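Local coordinates for protein alcohol oxidase (Myceliophthora thermophila, PDB 6F74) that probably oxidises an alcohol or related substrate with molecular oxygen, as a VAO-type flavoprotein that binds flavin-adenine dinucleotide, at residues D282-I296 with Q562-F576. Numbering follows the deposited sequence.
Sequences DLFRAIRGGGPGYGI and QHLAAKRKYDPDNIF. With FAD (flavin-adenine dinucleotide), chain I.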
ATOM      1  N   ASP A 282      -5.807 -14.679 -18.185  1.00 26.91           N
ATOM      2  CA  ASP A 282      -5.238 -15.229 -16.941  1.00 26.29           C
ATOM      3  C   ASP A 282      -4.196 -14.304 -16.332  1.00 25.29           C
ATOM      4  O   ASP A 282      -4.122 -14.173 -15.100  1.00 24.72           O
ATOM      5  CB  ASP A 282      -4.701 -16.666 -17.114  1.00 26.68           C
ATOM      6  CG  ASP A 282      -3.680 -16.819 -18.252  1.00 26.83           C
ATOM      7  OD1 ASP A 282      -3.522 -15.897 -19.072  1.00 26.80           O
ATOM      8  OD2 ASP A 282      -3.043 -17.903 -18.351  1.00 27.04           O
ATOM      9  N   LEU A 283      -3.387 -13.667 -17.186  1.00 25.15           N
ATOM     10  CA  LEU A 283      -2.459 -12.634 -16.712  1.00 24.30           C
ATOM     11  C   LEU A 283      -3.204 -11.391 -16.189  1.00 24.01           C
ATOM     12  O   LEU A 283      -2.777 -10.773 -15.222  1.00 23.31           O
ATOM     13  CB  LEU A 283      -1.462 -12.262 -17.810  1.00 24.32           C
ATOM     14  CG  LEU A 283      -0.502 -11.078 -17.604  1.00 23.61           C
ATOM     15  CD1 LEU A 283       0.468 -11.265 -16.463  1.00 22.88           C
ATOM     16  CD2 LEU A 283       0.239 -10.847 -18.913  1.00 23.89           C
ATOM     17  N   PHE A 284      -4.285 -11.017 -16.870  1.00 24.61           N
ATOM     18  CA  PHE A 284      -5.083  -9.840 -16.541  1.00 24.49           C
ATOM     19  C   PHE A 284      -5.733  -9.991 -15.160  1.00 24.17           C
ATOM     20  O   PHE A 284      -5.751  -9.051 -14.346  1.00 23.62           O
ATOM     21  CB  PHE A 284      -6.116  -9.675 -17.658  1.00 25.39           C
ATOM     22  CG  PHE A 284      -7.076  -8.542 -17.469  1.00 25.45           C
ATOM     23  CD1 PHE A 284      -6.617  -7.255 -17.267  1.00 24.94           C
ATOM     24  CD2 PHE A 284      -8.450  -8.758 -17.592  1.00 26.15           C
ATOM     25  CE1 PHE A 284      -7.513  -6.204 -17.154  1.00 25.09           C
ATOM     26  CE2 PHE A 284      -9.350  -7.718 -17.480  1.00 26.28           C
ATOM     27  CZ  PHE A 284      -8.889  -6.430 -17.258  1.00 25.75           C
ATOM     28  N   ARG A 285      -6.237 -11.199 -14.905  1.00 24.56           N
ATOM     29  CA  ARG A 285      -6.807 -11.547 -13.623  1.00 24.36           C
ATOM     30  C   ARG A 285      -5.751 -11.525 -12.518  1.00 23.54           C
ATOM     31  O   ARG A 285      -5.988 -10.968 -11.457  1.00 23.10           O
ATOM     32  CB  ARG A 285      -7.494 -12.915 -13.680  1.00 25.07           C
ATOM     33  CG  ARG A 285      -8.166 -13.286 -12.349  1.00 24.95           C
ATOM     34  CD  ARG A 285      -8.892 -14.633 -12.343  1.00 25.73           C
ATOM     35  NE  ARG A 285      -8.097 -15.744 -12.904  1.00 26.04           N
ATOM     36  CZ  ARG A 285      -8.394 -16.453 -13.992  1.00 26.87           C
ATOM     37  NH1 ARG A 285      -9.478 -16.151 -14.725  1.00 27.53           N
ATOM     38  NH2 ARG A 285      -7.545 -17.398 -14.404  1.00 27.06           N
ATOM     39  N   ALA A 286      -4.600 -12.121 -12.779  1.00 23.39           N
ATOM     40  CA  ALA A 286      -3.497 -12.151 -11.802  1.00 22.70           C
ATOM     41  C   ALA A 286      -3.061 -10.757 -11.319  1.00 22.03           C
ATOM     42  O   ALA A 286      -2.888 -10.531 -10.114  1.00 21.57           O
ATOM     43  CB  ALA A 286      -2.315 -12.886 -12.394  1.00 22.73           C
ATOM     44  N   ILE A 287      -2.889  -9.825 -12.249  1.00 22.05           N
ATOM     45  CA  ILE A 287      -2.475  -8.456 -11.857  1.00 21.50           C
ATOM     46  C   ILE A 287      -3.566  -7.644 -11.169  1.00 21.45           C
ATOM     47  O   ILE A 287      -3.269  -6.610 -10.576  1.00 21.01           O
ATOM     48  CB  ILE A 287      -1.880  -7.634 -13.017  1.00 21.57           C
ATOM     49  CG1 ILE A 287      -2.896  -7.384 -14.142  1.00 22.25           C
ATOM     50  CG2 ILE A 287      -0.660  -8.340 -13.574  1.00 21.53           C
ATOM     51  CD1 ILE A 287      -2.553  -6.146 -14.975  1.00 22.30           C
ATOM     52  N   ARG A 288      -4.820  -8.094 -11.276  1.00 21.97           N
ATOM     53  CA  ARG A 288      -5.953  -7.446 -10.620  1.00 21.99           C
ATOM     54  C   ARG A 288      -6.316  -8.157  -9.320  1.00 21.85           C
ATOM     55  O   ARG A 288      -7.414  -8.688  -9.171  1.00 22.29           O
ATOM     56  CB  ARG A 288      -7.145  -7.425 -11.586  1.00 22.73           C
ATOM     57  CG  ARG A 288      -6.975  -6.457 -12.749  1.00 22.95           C
ATOM     58  CD  ARG A 288      -8.164  -6.481 -13.691  1.00 23.78           C
ATOM     59  NE  ARG A 288      -9.442  -6.298 -12.975  1.00 23.95           N
ATOM     60  CZ  ARG A 288     -10.637  -6.708 -13.403  1.00 24.70           C
ATOM     61  NH1 ARG A 288     -10.781  -7.329 -14.567  1.00 25.40           N
ATOM     62  NH2 ARG A 288     -11.720  -6.510 -12.657  1.00 24.80           N
ATOM     63  N   GLY A 289      -5.392  -8.151  -8.365  1.00 21.28           N
ATOM     64  CA  GLY A 289      -5.601  -8.759  -7.037  1.00 21.14           C
ATOM     65  C   GLY A 289      -4.572  -9.792  -6.591  1.00 21.00           C
ATOM     66  O   GLY A 289      -4.529 -10.152  -5.408  1.00 20.85           O
ATOM     67  N   GLY A 290      -3.735 -10.268  -7.508  1.00 21.09           N
ATOM     68  CA  GLY A 290      -2.731 -11.280  -7.196  1.00 21.02           C
ATOM     69  C   GLY A 290      -1.352 -10.761  -6.909  1.00 20.47           C
ATOM     70  O   GLY A 290      -0.408 -11.529  -6.912  1.00 20.46           O
ATOM     71  N   GLY A 291      -1.232  -9.456  -6.672  1.00 20.07           N
ATOM     72  CA  GLY A 291       0.021  -8.858  -6.321  1.00 19.60           C
ATOM     73  C   GLY A 291       0.931  -8.557  -7.479  1.00 19.55           C
ATOM     74  O   GLY A 291       0.512  -8.601  -8.620  1.00 19.88           O
ATOM     75  N   PRO A 292       2.191  -8.196  -7.180  1.00 19.19           N
ATOM     76  CA  PRO A 292       3.205  -7.958  -8.196  1.00 19.15           C
ATOM     77  C   PRO A 292       3.908  -9.215  -8.627  1.00 19.34           C
ATOM     78  O   PRO A 292       3.785 -10.255  -7.978  1.00 19.47           O
ATOM     79  CB  PRO A 292       4.186  -7.007  -7.505  1.00 18.72           C
ATOM     80  CG  PRO A 292       3.774  -6.953  -6.047  1.00 18.55           C
ATOM     81  CD  PRO A 292       2.736  -7.983  -5.834  1.00 18.85           C
ATOM     82  N   GLY A 293       4.642  -9.097  -9.725  1.00 19.41           N
ATOM     83  CA  GLY A 293       5.635 -10.106 -10.130  1.00 19.52           C
ATOM     84  C   GLY A 293       5.265 -10.996 -11.289  1.00 20.03           C
ATOM     85  O   GLY A 293       5.853 -12.069 -11.439  1.00 20.21           O
ATOM     86  N   TYR A 294       4.267 -10.587 -12.075  1.00 20.33           N
ATOM     87  CA  TYR A 294       3.823 -11.361 -13.243  1.00 20.91           C
ATOM     88  C   TYR A 294       4.476 -10.862 -14.526  1.00 21.04           C
ATOM     89  O   TYR A 294       4.639 -11.617 -15.478  1.00 21.48           O
ATOM     90  CB  TYR A 294       2.303 -11.372 -13.362  1.00 21.31           C
ATOM     91  CG  TYR A 294       1.626 -11.922 -12.138  1.00 21.26           C
ATOM     92  CD1 TYR A 294       1.455 -13.294 -11.968  1.00 21.65           C
ATOM     93  CD2 TYR A 294       1.180 -11.075 -11.127  1.00 20.88           C
ATOM     94  CE1 TYR A 294       0.846 -13.803 -10.845  1.00 21.67           C
ATOM     95  CE2 TYR A 294       0.576 -11.577  -9.988  1.00 20.88           C
ATOM     96  CZ  TYR A 294       0.391 -12.934  -9.854  1.00 21.28           C
ATOM     97  OH  TYR A 294      -0.236 -13.431  -8.736  1.00 21.34           O
ATOM     98  N   GLY A 295       4.923  -9.609 -14.499  1.00 20.68           N
ATOM     99  CA  GLY A 295       5.484  -8.928 -15.671  1.00 20.83           C
ATOM    100  C   GLY A 295       5.684  -7.489 -15.270  1.00 20.46           C
ATOM    101  O   GLY A 295       5.243  -7.098 -14.180  1.00 20.14           O
ATOM    102  N   ILE A 296       6.366  -6.709 -16.110  1.00 20.52           N
ATOM    103  CA  ILE A 296       6.579  -5.283 -15.848  1.00 20.28           C
ATOM    104  C   ILE A 296       5.427  -4.493 -16.466  1.00 20.69           C
ATOM    105  O   ILE A 296       5.291  -4.442 -17.692  1.00 21.19           O
ATOM    106  CB  ILE A 296       7.908  -4.768 -16.449  1.00 20.24           C
ATOM    107  CG1 ILE A 296       9.096  -5.588 -15.962  1.00 19.93           C
ATOM    108  CG2 ILE A 296       8.134  -3.300 -16.080  1.00 20.04           C
ATOM    109  CD1 ILE A 296      10.269  -5.550 -16.919  1.00 20.07           C
ATOM    110  N   GLN A 562      -4.767 -20.271  -8.774  1.00 25.59           N
ATOM    111  CA  GLN A 562      -4.873 -19.610 -10.078  1.00 25.61           C
ATOM    112  C   GLN A 562      -3.833 -18.530 -10.237  1.00 24.77           C
ATOM    113  O   GLN A 562      -3.280 -18.367 -11.322  1.00 24.80           O
ATOM    114  CB  GLN A 562      -6.250 -18.989 -10.267  1.00 25.87           C
ATOM    115  CG  GLN A 562      -7.075 -19.591 -11.377  1.00 26.82           C
ATOM    116  CD  GLN A 562      -8.541 -19.176 -11.295  1.00 27.20           C
ATOM    117  OE1 GLN A 562      -9.242 -19.246 -12.309  1.00 27.88           O
ATOM    118  NE2 GLN A 562      -9.007 -18.732 -10.097  1.00 26.80           N
ATOM    119  N   HIS A 563      -3.554 -17.773  -9.181  1.00 24.07           N
ATOM    120  CA  HIS A 563      -2.483 -16.783  -9.261  1.00 23.33           C
ATOM    121  C   HIS A 563      -1.153 -17.481  -9.543  1.00 23.28           C
ATOM    122  O   HIS A 563      -0.409 -17.093 -10.452  1.00 23.12           O
ATOM    123  CB  HIS A 563      -2.381 -15.957  -7.986  1.00 22.69           C
ATOM    124  CG  HIS A 563      -3.548 -15.052  -7.749  1.00 22.63           C
ATOM    125  ND1 HIS A 563      -4.275 -14.483  -8.767  1.00 22.87           N
ATOM    126  CD2 HIS A 563      -4.083 -14.588  -6.599  1.00 22.38           C
ATOM    127  CE1 HIS A 563      -5.223 -13.719  -8.256  1.00 22.78           C
ATOM    128  NE2 HIS A 563      -5.142 -13.779  -6.940  1.00 22.47           N
ATOM    129  N   LEU A 564      -0.882 -18.529  -8.777  1.00 23.51           N
ATOM    130  CA  LEU A 564       0.330 -19.306  -8.961  1.00 23.56           C
ATOM    131  C   LEU A 564       0.468 -19.881 -10.363  1.00 24.08           C
ATOM    132  O   LEU A 564       1.546 -19.855 -10.905  1.00 23.88           O
ATOM    133  CB  LEU A 564       0.412 -20.441  -7.948  1.00 23.92           C
ATOM    134  CG  LEU A 564       1.737 -21.159  -7.764  1.00 23.91           C
ATOM    135  CD1 LEU A 564       2.879 -20.214  -7.452  1.00 23.13           C
ATOM    136  CD2 LEU A 564       1.570 -22.182  -6.639  1.00 24.35           C
ATOM    137  N   ALA A 565      -0.613 -20.375 -10.955  1.00 24.77           N
ATOM    138  CA  ALA A 565      -0.531 -20.900 -12.328  1.00 25.35           C
ATOM    139  C   ALA A 565      -0.055 -19.815 -13.310  1.00 24.95           C
ATOM    140  O   ALA A 565       0.901 -20.024 -14.073  1.00 24.97           O
ATOM    141  CB  ALA A 565      -1.858 -21.514 -12.772  1.00 26.23           C
ATOM    142  N   ALA A 566      -0.712 -18.662 -13.270  1.00 24.63           N
ATOM    143  CA  ALA A 566      -0.298 -17.488 -14.048  1.00 24.24           C
ATOM    144  C   ALA A 566       1.184 -17.097 -13.786  1.00 23.55           C
ATOM    145  O   ALA A 566       1.918 -16.767 -14.712  1.00 23.50           O
ATOM    146  CB  ALA A 566      -1.217 -16.323 -13.755  1.00 23.99           C
ATOM    147  N   LYS A 567       1.598 -17.150 -12.528  1.00 23.10           N
ATOM    148  CA  LYS A 567       2.970 -16.895 -12.156  1.00 22.54           C
ATOM    149  C   LYS A 567       3.939 -17.857 -12.839  1.00 22.84           C
ATOM    150  O   LYS A 567       4.943 -17.428 -13.386  1.00 22.57           O
ATOM    151  CB  LYS A 567       3.149 -16.975 -10.639  1.00 22.18           C
ATOM    152  CG  LYS A 567       4.573 -16.804 -10.151  1.00 21.70           C
ATOM    153  CD  LYS A 567       5.193 -15.458 -10.561  1.00 21.16           C
ATOM    154  CE  LYS A 567       6.594 -15.326  -9.967  1.00 20.75           C
ATOM    155  NZ  LYS A 567       7.313 -14.070 -10.291  1.00 20.29           N
ATOM    156  N   ARG A 568       3.624 -19.141 -12.784  1.00 23.44           N
ATOM    157  CA  ARG A 568       4.472 -20.156 -13.369  1.00 23.82           C
ATOM    158  C   ARG A 568       4.437 -20.160 -14.925  1.00 24.25           C
ATOM    159  O   ARG A 568       5.471 -20.433 -15.562  1.00 24.28           O
ATOM    160  CB  ARG A 568       4.121 -21.526 -12.787  1.00 24.42           C
ATOM    161  CG  ARG A 568       4.572 -21.686 -11.336  1.00 24.08           C
ATOM    162  CD  ARG A 568       3.902 -22.861 -10.612  1.00 24.71           C
ATOM    163  NE  ARG A 568       4.550 -23.132  -9.317  1.00 24.50           N
ATOM    164  CZ  ARG A 568       4.164 -24.049  -8.424  1.00 24.98           C
ATOM    165  NH1 ARG A 568       3.099 -24.812  -8.658  1.00 25.72           N
ATOM    166  NH2 ARG A 568       4.866 -24.220  -7.289  1.00 24.81           N
ATOM    167  N   LYS A 569       3.286 -19.819 -15.517  1.00 24.60           N
ATOM    168  CA  LYS A 569       3.169 -19.667 -16.978  1.00 25.04           C
ATOM    169  C   LYS A 569       3.988 -18.479 -17.491  1.00 24.49           C
ATOM    170  O   LYS A 569       4.818 -18.642 -18.372  1.00 24.63           O
ATOM    171  CB  LYS A 569       1.694 -19.487 -17.382  1.00 25.58           C
ATOM    172  CG  LYS A 569       1.442 -19.273 -18.874  1.00 26.16           C
ATOM    173  CD  LYS A 569      -0.035 -19.138 -19.173  1.00 26.75           C
ATOM    174  CE  LYS A 569      -0.294 -18.698 -20.611  1.00 27.31           C
ATOM    175  NZ  LYS A 569      -1.748 -18.492 -20.850  1.00 27.92           N
ATOM    176  N   TYR A 570       3.768 -17.298 -16.926  1.00 23.90           N
ATOM    177  CA  TYR A 570       4.305 -16.051 -17.463  1.00 23.50           C
ATOM    178  C   TYR A 570       5.701 -15.663 -16.961  1.00 22.83           C
ATOM    179  O   TYR A 570       6.409 -14.911 -17.636  1.00 22.66           O
ATOM    180  CB  TYR A 570       3.322 -14.906 -17.194  1.00 23.31           C
ATOM    181  CG  TYR A 570       2.066 -15.026 -18.022  1.00 24.04           C
ATOM    182  CD1 TYR A 570       2.076 -14.645 -19.371  1.00 24.48           C
ATOM    183  CD2 TYR A 570       0.884 -15.518 -17.479  1.00 24.36           C
ATOM    184  CE1 TYR A 570       0.939 -14.740 -20.158  1.00 25.24           C
ATOM    185  CE2 TYR A 570      -0.264 -15.618 -18.263  1.00 25.10           C
ATOM    186  CZ  TYR A 570      -0.231 -15.217 -19.602  1.00 25.55           C
ATOM    187  OH  TYR A 570      -1.351 -15.304 -20.389  1.00 26.37           O
ATOM    188  N   ASP A 571       6.069 -16.145 -15.770  1.00 22.51           N
ATOM    189  CA  ASP A 571       7.405 -15.969 -15.248  1.00 22.00           C
ATOM    190  C   ASP A 571       7.947 -17.260 -14.643  1.00 22.17           C
ATOM    191  O   ASP A 571       8.100 -17.350 -13.434  1.00 21.88           O
ATOM    192  CB  ASP A 571       7.401 -14.843 -14.218  1.00 21.37           C
ATOM    193  CG  ASP A 571       8.799 -14.409 -13.805  1.00 20.88           C
ATOM    194  OD1 ASP A 571       9.783 -14.733 -14.493  1.00 20.98           O
ATOM    195  OD2 ASP A 571       8.893 -13.736 -12.774  1.00 20.44           O
ATOM    196  N   PRO A 572       8.252 -18.268 -15.493  1.00 22.71           N
ATOM    197  CA  PRO A 572       8.719 -19.549 -14.970  1.00 22.99           C
ATOM    198  C   PRO A 572      10.030 -19.496 -14.167  1.00 22.53           C
ATOM    199  O   PRO A 572      10.251 -20.336 -13.296  1.00 22.66           O
ATOM    200  CB  PRO A 572       8.872 -20.436 -16.222  1.00 23.66           C
ATOM    201  CG  PRO A 572       8.805 -19.531 -17.394  1.00 23.63           C
ATOM    202  CD  PRO A 572       8.139 -18.265 -16.959  1.00 23.16           C
ATOM    203  N   ASP A 573      10.894 -18.542 -14.484  1.00 22.07           N
ATOM    204  CA  ASP A 573      12.217 -18.426 -13.835  1.00 21.70           C
ATOM    205  C   ASP A 573      12.206 -17.497 -12.645  1.00 21.14           C
ATOM    206  O   ASP A 573      13.200 -17.401 -11.920  1.00 20.88           O
ATOM    207  CB  ASP A 573      13.288 -17.988 -14.841  1.00 21.60           C
ATOM    208  CG  ASP A 573      13.481 -18.980 -15.944  1.00 22.18           C
ATOM    209  OD1 ASP A 573      13.275 -20.162 -15.668  1.00 22.61           O
ATOM    210  OD2 ASP A 573      13.802 -18.593 -17.093  1.00 22.28           O
ATOM    211  N   ASN A 574      11.069 -16.833 -12.438  1.00 21.02           N
ATOM    212  CA  ASN A 574      10.863 -15.919 -11.324  1.00 20.55           C
ATOM    213  C   ASN A 574      11.865 -14.773 -11.373  1.00 20.09           C
ATOM    214  O   ASN A 574      12.500 -14.411 -10.359  1.00 19.78           O
ATOM    215  CB  ASN A 574      10.892 -16.641  -9.989  1.00 20.60           C
ATOM    216  CG  ASN A 574       9.983 -16.012  -8.968  1.00 20.36           C
ATOM    217  OD1 ASN A 574       9.639 -14.846  -9.086  1.00 20.03           O
ATOM    218  ND2 ASN A 574       9.525 -16.809  -7.986  1.00 20.60           N
ATOM    219  N   ILE A 575      11.973 -14.199 -12.570  1.00 20.12           N
ATOM    220  CA  ILE A 575      12.781 -13.036 -12.793  1.00 19.78           C
ATOM    221  C   ILE A 575      12.271 -11.866 -11.964  1.00 19.40           C
ATOM    222  O   ILE A 575      13.066 -10.998 -11.582  1.00 19.10           O
ATOM    223  CB  ILE A 575      12.844 -12.674 -14.317  1.00 20.00           C
ATOM    224  CG1 ILE A 575      13.391 -13.847 -15.145  1.00 20.41           C
ATOM    225  CG2 ILE A 575      13.681 -11.427 -14.571  1.00 19.72           C
ATOM    226  CD1 ILE A 575      14.698 -14.441 -14.647  1.00 20.32           C
ATOM    227  N   PHE A 576      10.965 -11.859 -11.658  1.00 19.48           N
ATOM    228  CA  PHE A 576      10.362 -10.783 -10.916  1.00 19.18           C
ATOM    229  C   PHE A 576      10.051 -11.124  -9.474  1.00 19.05           C
ATOM    230  O   PHE A 576       9.112 -10.559  -8.891  1.00 18.94           O
ATOM    231  CB  PHE A 576       9.108 -10.308 -11.650  1.00 19.37           C
ATOM    232  CG  PHE A 576       9.339  -9.978 -13.099  1.00 19.60           C
ATOM    233  CD1 PHE A 576      10.331  -9.092 -13.460  1.00 19.41           C
ATOM    234  CD2 PHE A 576       8.530 -10.504 -14.085  1.00 20.06           C
ATOM    235  CE1 PHE A 576      10.537  -8.757 -14.800  1.00 19.68           C
ATOM    236  CE2 PHE A 576       8.747 -10.205 -15.422  1.00 20.35           C
ATOM    237  CZ  PHE A 576       9.744  -9.311 -15.780  1.00 20.15           C
TER
HETATM  238  PA  FAD I 601       6.714   0.395  -5.144  1.00 15.73           P
HETATM  239  O1A FAD I 601       7.509   0.216  -3.854  1.00 16.33           O
HETATM  240  O2A FAD I 601       7.376   1.183  -6.231  1.00 14.61           O
HETATM  241  O5B FAD I 601       6.340  -1.049  -5.662  1.00 13.82           O
HETATM  242  C5B FAD I 601       5.494  -1.858  -4.893  1.00 13.38           C
HETATM  243  C4B FAD I 601       5.530  -3.272  -5.445  1.00 12.87           C
HETATM  244  O4B FAD I 601       4.990  -3.215  -6.754  1.00 12.82           O
HETATM  245  C3B FAD I 601       6.895  -3.895  -5.599  1.00 12.31           C
HETATM  246  O3B FAD I 601       6.730  -5.314  -5.491  1.00 12.69           O
HETATM  247  C2B FAD I 601       7.285  -3.599  -7.026  1.00 12.77           C
HETATM  248  O2B FAD I 601       8.110  -4.590  -7.651  1.00 12.30           O
HETATM  249  C1B FAD I 601       5.950  -3.615  -7.721  1.00 12.89           C
HETATM  250  N9A FAD I 601       5.812  -2.726  -8.880  1.00 13.21           N
HETATM  251  C8A FAD I 601       5.772  -1.387  -8.864  1.00 14.09           C
HETATM  252  N7A FAD I 601       5.595  -0.896 -10.105  1.00 14.08           N
HETATM  253  C5A FAD I 601       5.512  -1.943 -10.921  1.00 13.77           C
HETATM  254  C6A FAD I 601       5.312  -2.094 -12.362  1.00 13.93           C
HETATM  255  N6A FAD I 601       5.175  -0.964 -13.093  1.00 14.13           N
HETATM  256  N1A FAD I 601       5.291  -3.357 -12.864  1.00 13.83           N
HETATM  257  C2A FAD I 601       5.439  -4.442 -12.061  1.00 14.21           C
HETATM  258  N3A FAD I 601       5.604  -4.371 -10.715  1.00 13.99           N
HETATM  259  C4A FAD I 601       5.643  -3.153 -10.116  1.00 13.66           C
HETATM  260  N1  FAD I 601      -2.468   2.083  -0.300  1.00 11.40           N
HETATM  261  C2  FAD I 601      -3.814   2.205  -0.336  1.00 11.65           C
HETATM  262  O2  FAD I 601      -4.501   1.219  -0.709  1.00 12.31           O
HETATM  263  N3  FAD I 601      -4.438   3.356  -0.013  1.00 11.81           N
HETATM  264  C4  FAD I 601      -3.772   4.447   0.401  1.00 12.03           C
HETATM  265  O4  FAD I 601      -4.354   5.505   0.717  1.00 13.38           O
HETATM  266  C4X FAD I 601      -2.297   4.392   0.487  1.00 11.93           C
HETATM  267  N5  FAD I 601      -1.575   5.452   0.904  1.00 11.39           N
HETATM  268  C5X FAD I 601      -0.222   5.373   0.965  1.00 10.96           C
HETATM  269  C6  FAD I 601       0.510   6.485   1.379  1.00  9.80           C
HETATM  270  C7  FAD I 601       1.892   6.463   1.440  1.00  8.66           C
HETATM  271  C7M FAD I 601       2.522   7.742   1.932  1.00  8.75           C
HETATM  272  C8  FAD I 601       2.624   5.228   1.039  1.00  7.38           C
HETATM  273  C8M FAD I 601       4.144   5.134   1.030  1.00  4.60           C
HETATM  274  C9  FAD I 601       1.897   4.109   0.647  1.00  9.18           C
HETATM  275  C9A FAD I 601       0.493   4.119   0.580  1.00 10.70           C
HETATM  276  N10 FAD I 601      -0.281   3.005   0.153  1.00 12.01           N
HETATM  277  C10 FAD I 601      -1.677   3.114   0.106  1.00 11.68           C
HETATM  278  C1' FAD I 601       0.317   1.687  -0.165  1.00 13.09           C
HETATM  279  C2' FAD I 601       0.576   1.311  -1.587  1.00 14.05           C
HETATM  280  O2' FAD I 601      -0.653   0.829  -2.126  1.00 13.99           O
HETATM  281  C3' FAD I 601       1.601   0.172  -1.630  1.00 15.12           C
HETATM  282  O3' FAD I 601       2.774   0.486  -0.859  1.00 16.26           O
HETATM  283  C4' FAD I 601       1.997  -0.179  -3.058  1.00 15.51           C
HETATM  284  O4' FAD I 601       2.942  -1.252  -3.042  1.00 16.74           O
HETATM  285  C5' FAD I 601       2.572   1.028  -3.785  1.00 15.36           C
HETATM  286  O5' FAD I 601       2.923   0.684  -5.113  1.00 15.25           O
HETATM  287  P   FAD I 601       4.111   1.546  -5.705  1.00 15.53           P
HETATM  288  O1P FAD I 601       3.850   3.007  -5.465  1.00 15.56           O
HETATM  289  O2P FAD I 601       4.337   1.048  -7.094  1.00 17.65           O
HETATM  290  O3P FAD I 601       5.306   1.079  -4.718  1.00 15.91           O
HETATM  291  O   HOH W   1       6.642 -12.346 -17.110  1.00 10.95           O
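The imidazole of His563 lies with one face on Gly290 CA, a CH-pi contact 3.5 Å from ring centroid to CA, and the Tyr570 ring takes Leu283 CB over one face, Lys569 CG over the opposite face toward the rim, and the carboxylate of Asp282 at its edge. Here helix 560-570 of the VAO-type fold, the last of the chain, packs on helix 281-287 (axes of 282-287 and 562-570 cross at -121°) and on the glycine-rich loop that runs on to the FAD adenine. Ala286 CB sits over the centre of the Tyr294 ring, whose edge meets Lys567 N; the phenol donates to Gly290 O. Gly295 backs onto a face of Phe576. The guanidinium of Arg285 and the amide of Gln562 stack with planes 28° apart, without a hydrogen bond. Bent at chi2 (59°), the Lys567 chain hydrogen-bonds NZ to Gly293 O (2.7 Å, in the carbonyl plane) and Asn574 OD1, and salt-bridges Asp571 OD2. With an alanine in its place, Gly293 O is likely to lose this donor and Asp571 its cationic mate. A water bridges Tyr294 O and Tyr570 O. Asp282 divides its oxygens: OD1 accepts from Tyr570 OH at 2.6 Å, while OD2, through its syn lone pair, forms a salt bridge with Lys569 NZ at 2.9 Å.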